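Local coordinates for competence damage-inducible protein A (Enterobacter cloacae subsp. cloacae, PDB 5VU3) that is of unknown function but belongs to the CinA family of competence-damaged proteins, some members of which are nicotinamide mononucleotide deamidases, at residues Val86-Val91 and Thr127-Trp132. Numbering follows the deposited sequence.
Sequences VSEQTV and TVCFAW
The capped N-terminus of helix 88-101 packs on one face of strand 127-134 in the central mixed sheet. C129 sits in the middle. Its CB points at the helix start, and SG, anti to the carbonyl carbon (chi1 -62°), reaches the backbone at the turn into the helix. C129 SG lies 3.6 Å from S87 CA and 3.8 Å from E88 N. V86 and V91 meet the strand on the T127 and A131 sides of C129. V86 CG1, anti to its backbone N (chi1 175°), stands 3.8 Å from T127 O and 4.2 Å from C129 SG. V91 lies along the strand: CG1 meets C129 O, CG2 meets F130 O, and CB is 3.7 Å from A131 CB. The methyl carbon CB of A131 also comes 3.2 Å from V91 O, a tight contact of the methyl with a carbonyl of the first helical turn. No hydrogen bond crosses between the two segments. S87 turns its side chain away from the strand and is the N-cap: OG accepts from T90 N at 3.2 Å, N-H...O angle 156°, and also hydrogen-bonds to T84 O. On this face V86 and V91 also touch S111 of the neighbouring strand 106-112, while E88 OE2 is hydrogen-bonded to T140 OG1 of strand 137-144. The alternate residues V128 and F130 point to the other face, where helix 149-167 covers them.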
ATOM      1  N   VAL A  86      -0.676  -3.100  18.739  1.00 21.33           N
ATOM      2  CA  VAL A  86       0.028  -1.812  18.850  1.00 21.27           C
ATOM      3  C   VAL A  86       1.036  -1.991  19.983  1.00 25.41           C
ATOM      4  O   VAL A  86       0.807  -1.637  21.141  1.00 24.41           O
ATOM      5  CB  VAL A  86      -0.932  -0.644  19.086  1.00 20.27           C
ATOM      6  CG1 VAL A  86      -0.160   0.664  19.321  1.00 19.88           C
ATOM      7  CG2 VAL A  86      -1.877  -0.515  17.912  1.00 19.61           C
ATOM      8  N   SER A  87       2.176  -2.581  19.631  1.00 23.00           N
ATOM      9  CA  SER A  87       3.247  -2.827  20.586  1.00 25.69           C
ATOM     10  C   SER A  87       4.539  -3.015  19.810  1.00 21.73           C
ATOM     11  O   SER A  87       4.528  -3.350  18.620  1.00 20.86           O
ATOM     12  CB  SER A  87       2.956  -4.058  21.451  1.00 21.81           C
ATOM     13  OG  SER A  87       2.976  -5.223  20.645  1.00 22.93           O
ATOM     14  N   GLU A  88       5.659  -2.794  20.499  1.00 19.84           N
ATOM     15  CA  GLU A  88       6.946  -3.011  19.850  1.00 20.20           C
ATOM     16  C   GLU A  88       7.170  -4.489  19.559  1.00 23.17           C
ATOM     17  O   GLU A  88       7.856  -4.836  18.586  1.00 24.45           O
ATOM     18  CB  GLU A  88       8.066  -2.423  20.708  1.00 23.63           C
ATOM     19  CG  GLU A  88       7.988  -0.897  20.764  1.00 23.80           C
ATOM     20  CD  GLU A  88       8.945  -0.284  21.753  1.00 27.80           C
ATOM     21  OE1 GLU A  88       8.635  -0.292  22.959  1.00 28.06           O
ATOM     22  OE2 GLU A  88      10.006   0.211  21.319  1.00 28.23           O
ATOM     23  N   GLN A  89       6.567  -5.369  20.362  1.00 22.81           N
ATOM     24  CA  GLN A  89       6.671  -6.804  20.105  1.00 24.26           C
ATOM     25  C   GLN A  89       6.015  -7.172  18.780  1.00 21.33           C
ATOM     26  O   GLN A  89       6.583  -7.930  17.984  1.00 23.78           O
ATOM     27  CB  GLN A  89       6.037  -7.590  21.257  1.00 27.09           C
ATOM     28  CG  GLN A  89       6.835  -7.557  22.564  1.00 31.33           C
ATOM     29  CD  GLN A  89       6.513  -6.346  23.432  1.00 34.30           C
ATOM     30  OE1 GLN A  89       5.799  -5.431  23.012  1.00 32.04           O
ATOM     31  NE2 GLN A  89       7.039  -6.342  24.653  1.00 35.14           N
ATOM     32  N   THR A  90       4.829  -6.627  18.512  1.00 20.52           N
ATOM     33  CA  THR A  90       4.121  -6.998  17.290  1.00 22.45           C
ATOM     34  C   THR A  90       4.823  -6.456  16.051  1.00 22.68           C
ATOM     35  O   THR A  90       4.954  -7.171  15.054  1.00 24.55           O
ATOM     36  CB  THR A  90       2.666  -6.520  17.352  1.00 20.74           C
ATOM     37  OG1 THR A  90       1.960  -7.291  18.330  1.00 23.32           O
ATOM     38  CG2 THR A  90       1.978  -6.701  16.009  1.00 18.21           C
ATOM     39  N   VAL A  91       5.304  -5.207  16.091  1.00 18.80           N
ATOM     40  CA  VAL A  91       5.947  -4.676  14.892  1.00 18.95           C
ATOM     41  C   VAL A  91       7.285  -5.356  14.645  1.00 20.53           C
ATOM     42  O   VAL A  91       7.720  -5.473  13.493  1.00 20.65           O
ATOM     43  CB  VAL A  91       6.102  -3.146  14.961  1.00 23.80           C
ATOM     44  CG1 VAL A  91       4.743  -2.473  14.782  1.00 20.34           C
ATOM     45  CG2 VAL A  91       6.778  -2.719  16.253  1.00 25.84           C
ATOM     46  N   THR A 127      -1.325   6.755  19.234  1.00 21.14           N
ATOM     47  CA  THR A 127      -0.195   5.933  19.656  1.00 23.22           C
ATOM     48  C   THR A 127       0.201   5.008  18.517  1.00 22.32           C
ATOM     49  O   THR A 127      -0.625   4.218  18.044  1.00 22.14           O
ATOM     50  CB  THR A 127      -0.556   5.100  20.884  1.00 26.11           C
ATOM     51  OG1 THR A 127      -1.043   5.951  21.928  1.00 22.76           O
ATOM     52  CG2 THR A 127       0.669   4.333  21.365  1.00 22.88           C
ATOM     53  N   VAL A 128       1.460   5.076  18.089  1.00 20.29           N
ATOM     54  CA  VAL A 128       1.936   4.275  16.963  1.00 21.53           C
ATOM     55  C   VAL A 128       3.281   3.653  17.320  1.00 20.31           C
ATOM     56  O   VAL A 128       4.175   4.345  17.817  1.00 20.38           O
ATOM     57  CB  VAL A 128       2.065   5.125  15.681  1.00 19.58           C
ATOM     58  CG1 VAL A 128       2.404   4.251  14.500  1.00 16.60           C
ATOM     59  CG2 VAL A 128       0.771   5.914  15.413  1.00 18.46           C
ATOM     60  N   CYS A 129       3.436   2.355  17.047  1.00 19.95           N
ATOM     61  CA  CYS A 129       4.723   1.684  17.196  1.00 18.52           C
ATOM     62  C   CYS A 129       5.381   1.430  15.843  1.00 15.33           C
ATOM     63  O   CYS A 129       4.713   1.224  14.825  1.00 18.95           O
ATOM     64  CB  CYS A 129       4.592   0.362  17.958  1.00 21.30           C
ATOM     65  SG  CYS A 129       3.997   0.538  19.650  1.00 22.05           S
ATOM     66  N   PHE A 130       6.711   1.441  15.849  1.00 16.98           N
ATOM     67  CA  PHE A 130       7.520   1.326  14.645  1.00 16.85           C
ATOM     68  C   PHE A 130       8.576   0.254  14.840  1.00 17.65           C
ATOM     69  O   PHE A 130       9.124   0.112  15.934  1.00 20.25           O
ATOM     70  CB  PHE A 130       8.219   2.659  14.318  1.00 17.37           C
ATOM     71  CG  PHE A 130       7.272   3.798  14.083  1.00 17.17           C
ATOM     72  CD1 PHE A 130       6.756   4.518  15.142  1.00 17.83           C
ATOM     73  CD2 PHE A 130       6.902   4.148  12.793  1.00 14.57           C
ATOM     74  CE1 PHE A 130       5.874   5.570  14.921  1.00 18.15           C
ATOM     75  CE2 PHE A 130       6.023   5.189  12.567  1.00 17.99           C
ATOM     76  CZ  PHE A 130       5.516   5.906  13.627  1.00 17.77           C
ATOM     77  N   ALA A 131       8.865  -0.495  13.779  1.00 18.69           N
ATOM     78  CA  ALA A 131      10.016  -1.385  13.755  1.00 19.04           C
ATOM     79  C   ALA A 131      10.811  -1.128  12.483  1.00 18.73           C
ATOM     80  O   ALA A 131      10.240  -0.981  11.395  1.00 20.01           O
ATOM     81  CB  ALA A 131       9.607  -2.869  13.832  1.00 17.63           C
ATOM     82  N   TRP A 132      12.133  -1.068  12.628  1.00 18.82           N
ATOM     83  CA  TRP A 132      13.047  -1.026  11.495  1.00 21.74           C
ATOM     84  C   TRP A 132      13.964  -2.236  11.609  1.00 21.87           C
ATOM     85  O   TRP A 132      14.724  -2.350  12.575  1.00 26.48           O
ATOM     86  CB  TRP A 132      13.867   0.269  11.466  1.00 22.65           C
ATOM     87  CG  TRP A 132      13.074   1.562  11.463  1.00 20.63           C
ATOM     88  CD1 TRP A 132      12.726   2.312  10.370  1.00 20.41           C
ATOM     89  CD2 TRP A 132      12.561   2.263  12.607  1.00 19.07           C
ATOM     90  NE1 TRP A 132      12.023   3.431  10.767  1.00 19.54           N
ATOM     91  CE2 TRP A 132      11.917   3.427  12.135  1.00 20.32           C
ATOM     92  CE3 TRP A 132      12.595   2.028  13.986  1.00 21.63           C
ATOM     93  CZ2 TRP A 132      11.298   4.338  12.992  1.00 19.83           C
ATOM     94  CZ3 TRP A 132      11.980   2.936  14.835  1.00 23.22           C
ATOM     95  CH2 TRP A 132      11.346   4.078  14.335  1.00 22.89           C
TER